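Local atomic coordinates of putative glycosyl hydrolase (Parabacteroides distasonis, PDB entry 4QHZ), a protein that is probably a glycosyl hydrolase of the 3-keto-disaccharide hydrolase family and carries a bound magnesium ion. Residues Q114-S119 against D231-I236. Sequence-based numbering, arbitrary orientation.
Sequences QSRGNS and DPSEPI. With MG (magnesium ion), chain I.
G117 N donates an almost straight hydrogen bond to S233 OG (3.1 Å, 165°), which ties the loop 114-119 to the loop 231-236. The serine hydroxyl in turn donates to D231 OD1, on its syn lone pair, 2.6 Å from S233 OG, while S233 N reaches the same oxygen from the anti side and closes an Asx turn. With CG between its backbone N and carbonyl carbon (chi1 68°), the D231 carboxylate is set against the S115 backbone, D231 CG 3.7 Å from S115 CA. Its other oxygen, OD2, takes a bond from H229 and one from a water that also donates to N118 O. With an alanine in place of this aspartate, the S233 hydroxyl and N-H would probably lose their shared acceptor, the Asx turn would be undone, and the bridging water would lack one of its acceptors. Further along, I236 CG2 packs on G117 CA at 3.7 Å, and its CD1 meets S119 CB. The two loops lead into strands 119-123 and 237-245, which belong to different antiparallel sheets of this concanavalin-like fold. On the far side of 114-119 sits the magnesium ion, bound by N118 OD1 (2.1 Å), S119 O (2.2 Å), a water, E128, Q130 and Q227. N118 ND2 donates to Q114 O (3.0 Å), nearly in its amide plane, which fixes the amide's rotation with OD1 on the metal.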
ATOM      1  N   GLN C 114       0.755  28.788 -16.603  1.00 23.19           N
ATOM      2  CA  GLN C 114       1.264  28.850 -15.231  1.00 23.04           C
ATOM      3  C   GLN C 114       1.328  30.266 -14.650  1.00 24.36           C
ATOM      4  O   GLN C 114       1.612  30.417 -13.459  1.00 24.11           O
ATOM      5  CB  GLN C 114       2.662  28.221 -15.150  1.00 23.11           C
ATOM      6  CG  GLN C 114       2.702  26.746 -15.519  1.00 22.23           C
ATOM      7  CD  GLN C 114       2.054  25.853 -14.464  1.00 22.60           C
ATOM      8  OE1 GLN C 114       2.417  25.903 -13.289  1.00 23.38           O
ATOM      9  NE2 GLN C 114       1.110  25.019 -14.885  1.00 22.14           N
ATOM     10  N   SER C 115       1.050  31.289 -15.461  1.00 22.37           N
ATOM     11  CA  SER C 115       1.127  32.675 -14.998  1.00 23.99           C
ATOM     12  C   SER C 115      -0.252  33.297 -14.759  1.00 23.72           C
ATOM     13  O   SER C 115      -0.439  34.489 -14.976  1.00 25.69           O
ATOM     14  CB  SER C 115       1.917  33.507 -16.013  1.00 25.06           C
ATOM     15  OG  SER C 115       3.230  33.008 -16.137  1.00 24.52           O
ATOM     16  N   ARG C 116      -1.205  32.491 -14.300  1.00 22.69           N
ATOM     17  CA  ARG C 116      -2.563  32.956 -14.075  1.00 22.58           C
ATOM     18  C   ARG C 116      -3.101  32.433 -12.744  1.00 22.00           C
ATOM     19  O   ARG C 116      -3.678  31.349 -12.681  1.00 21.18           O
ATOM     20  CB  ARG C 116      -3.475  32.512 -15.224  1.00 22.28           C
ATOM     21  CG  ARG C 116      -4.853  33.163 -15.220  1.00 22.17           C
ATOM     22  CD  ARG C 116      -5.814  32.367 -16.091  1.00 23.21           C
ATOM     23  NE  ARG C 116      -7.180  32.888 -16.084  1.00 23.68           N
ATOM     24  CZ  ARG C 116      -7.628  33.898 -16.825  1.00 23.65           C
ATOM     25  NH1 ARG C 116      -6.821  34.560 -17.643  1.00 24.05           N
ATOM     26  NH2 ARG C 116      -8.899  34.257 -16.739  1.00 23.56           N
ATOM     27  N   GLY C 117      -2.914  33.216 -11.687  1.00 20.85           N
ATOM     28  CA  GLY C 117      -3.384  32.831 -10.365  1.00 21.08           C
ATOM     29  C   GLY C 117      -2.609  31.671  -9.761  1.00 20.52           C
ATOM     30  O   GLY C 117      -3.186  30.819  -9.083  1.00 19.33           O
ATOM     31  N   ASN C 118      -1.299  31.647  -9.999  1.00 20.74           N
ATOM     32  CA  ASN C 118      -0.435  30.579  -9.495  1.00 20.31           C
ATOM     33  C   ASN C 118      -0.063  30.805  -8.038  1.00 22.00           C
ATOM     34  O   ASN C 118       0.514  31.836  -7.688  1.00 21.39           O
ATOM     35  CB  ASN C 118       0.837  30.469 -10.347  1.00 22.13           C
ATOM     36  CG  ASN C 118       1.611  29.170 -10.116  1.00 22.73           C
ATOM     37  OD1 ASN C 118       1.548  28.551  -9.046  1.00 23.00           O
ATOM     38  ND2 ASN C 118       2.353  28.752 -11.129  1.00 23.21           N
ATOM     39  N   SER C 119      -0.426  29.843  -7.193  1.00 22.49           N
ATOM     40  CA  SER C 119       0.111  29.738  -5.847  1.00 21.19           C
ATOM     41  C   SER C 119       0.344  28.258  -5.596  1.00 22.02           C
ATOM     42  O   SER C 119       0.555  27.498  -6.540  1.00 22.87           O
ATOM     43  CB  SER C 119      -0.838  30.355  -4.818  1.00 21.47           C
ATOM     44  OG  SER C 119      -0.277  30.315  -3.511  1.00 19.85           O
ATOM     45  N   ASP C 231       4.963  35.783 -11.050  1.00 32.21           N
ATOM     46  CA  ASP C 231       4.421  36.247 -12.323  1.00 29.51           C
ATOM     47  C   ASP C 231       3.547  37.481 -12.072  1.00 27.28           C
ATOM     48  O   ASP C 231       3.171  37.738 -10.932  1.00 27.35           O
ATOM     49  CB  ASP C 231       3.636  35.127 -13.012  1.00 28.13           C
ATOM     50  CG  ASP C 231       2.374  34.763 -12.270  1.00 27.41           C
ATOM     51  OD1 ASP C 231       1.379  35.510 -12.384  1.00 30.70           O
ATOM     52  OD2 ASP C 231       2.368  33.719 -11.579  1.00 25.71           O
ATOM     53  N   PRO C 232       3.230  38.252 -13.129  1.00 25.89           N
ATOM     54  CA  PRO C 232       2.504  39.513 -12.914  1.00 26.73           C
ATOM     55  C   PRO C 232       0.980  39.389 -12.671  1.00 25.35           C
ATOM     56  O   PRO C 232       0.334  40.404 -12.453  1.00 24.36           O
ATOM     57  CB  PRO C 232       2.769  40.306 -14.205  1.00 26.92           C
ATOM     58  CG  PRO C 232       3.126  39.296 -15.229  1.00 28.01           C
ATOM     59  CD  PRO C 232       3.692  38.097 -14.522  1.00 27.55           C
ATOM     60  N   SER C 233       0.417  38.185 -12.677  1.00 24.32           N
ATOM     61  CA  SER C 233      -1.035  38.049 -12.514  1.00 24.26           C
ATOM     62  C   SER C 233      -1.508  38.584 -11.160  1.00 25.61           C
ATOM     63  O   SER C 233      -0.793  38.518 -10.149  1.00 25.80           O
ATOM     64  CB  SER C 233      -1.492  36.597 -12.705  1.00 23.62           C
ATOM     65  OG  SER C 233      -1.127  35.773 -11.615  1.00 23.47           O
ATOM     66  N   GLU C 234      -2.729  39.103 -11.164  1.00 26.71           N
ATOM     67  CA  GLU C 234      -3.367  39.642  -9.973  1.00 28.42           C
ATOM     68  C   GLU C 234      -3.399  38.586  -8.858  1.00 26.24           C
ATOM     69  O   GLU C 234      -3.650  37.417  -9.134  1.00 26.28           O
ATOM     70  CB  GLU C 234      -4.786  40.107 -10.307  1.00 30.41           C
ATOM     71  CG  GLU C 234      -4.853  41.342 -11.203  1.00 32.54           C
ATOM     72  CD  GLU C 234      -4.570  41.069 -12.678  1.00 32.03           C
ATOM     73  OE1 GLU C 234      -4.388  39.898 -13.084  1.00 29.14           O
ATOM     74  OE2 GLU C 234      -4.522  42.047 -13.442  1.00 36.49           O
ATOM     75  N   PRO C 235      -3.141  38.991  -7.603  1.00 26.13           N
ATOM     76  CA  PRO C 235      -2.904  37.998  -6.552  1.00 26.57           C
ATOM     77  C   PRO C 235      -4.166  37.275  -6.123  1.00 26.51           C
ATOM     78  O   PRO C 235      -5.240  37.871  -6.126  1.00 28.17           O
ATOM     79  CB  PRO C 235      -2.349  38.831  -5.393  1.00 27.07           C
ATOM     80  CG  PRO C 235      -2.883  40.203  -5.616  1.00 28.20           C
ATOM     81  CD  PRO C 235      -3.019  40.374  -7.101  1.00 27.85           C
ATOM     82  N   ILE C 236      -4.043  36.001  -5.755  1.00 25.54           N
ATOM     83  CA  ILE C 236      -5.209  35.269  -5.263  1.00 24.36           C
ATOM     84  C   ILE C 236      -5.421  35.541  -3.770  1.00 23.61           C
ATOM     85  O   ILE C 236      -4.523  36.026  -3.076  1.00 24.61           O
ATOM     86  CB  ILE C 236      -5.127  33.748  -5.540  1.00 24.28           C
ATOM     87  CG1 ILE C 236      -4.070  33.071  -4.687  1.00 23.84           C
ATOM     88  CG2 ILE C 236      -4.867  33.468  -7.019  1.00 24.14           C
ATOM     89  CD1 ILE C 236      -4.283  31.574  -4.614  1.00 26.62           C
TER
HETATM   90 MG    MG I 302       2.244  26.994  -7.886  1.00 15.65          MG
HETATM   91  O   HOH W   1       0.460  33.808  -9.949  1.00 20.74           O
HETATM   92  O   HOH W   2       3.672  26.173  -8.946  1.00 21.33           O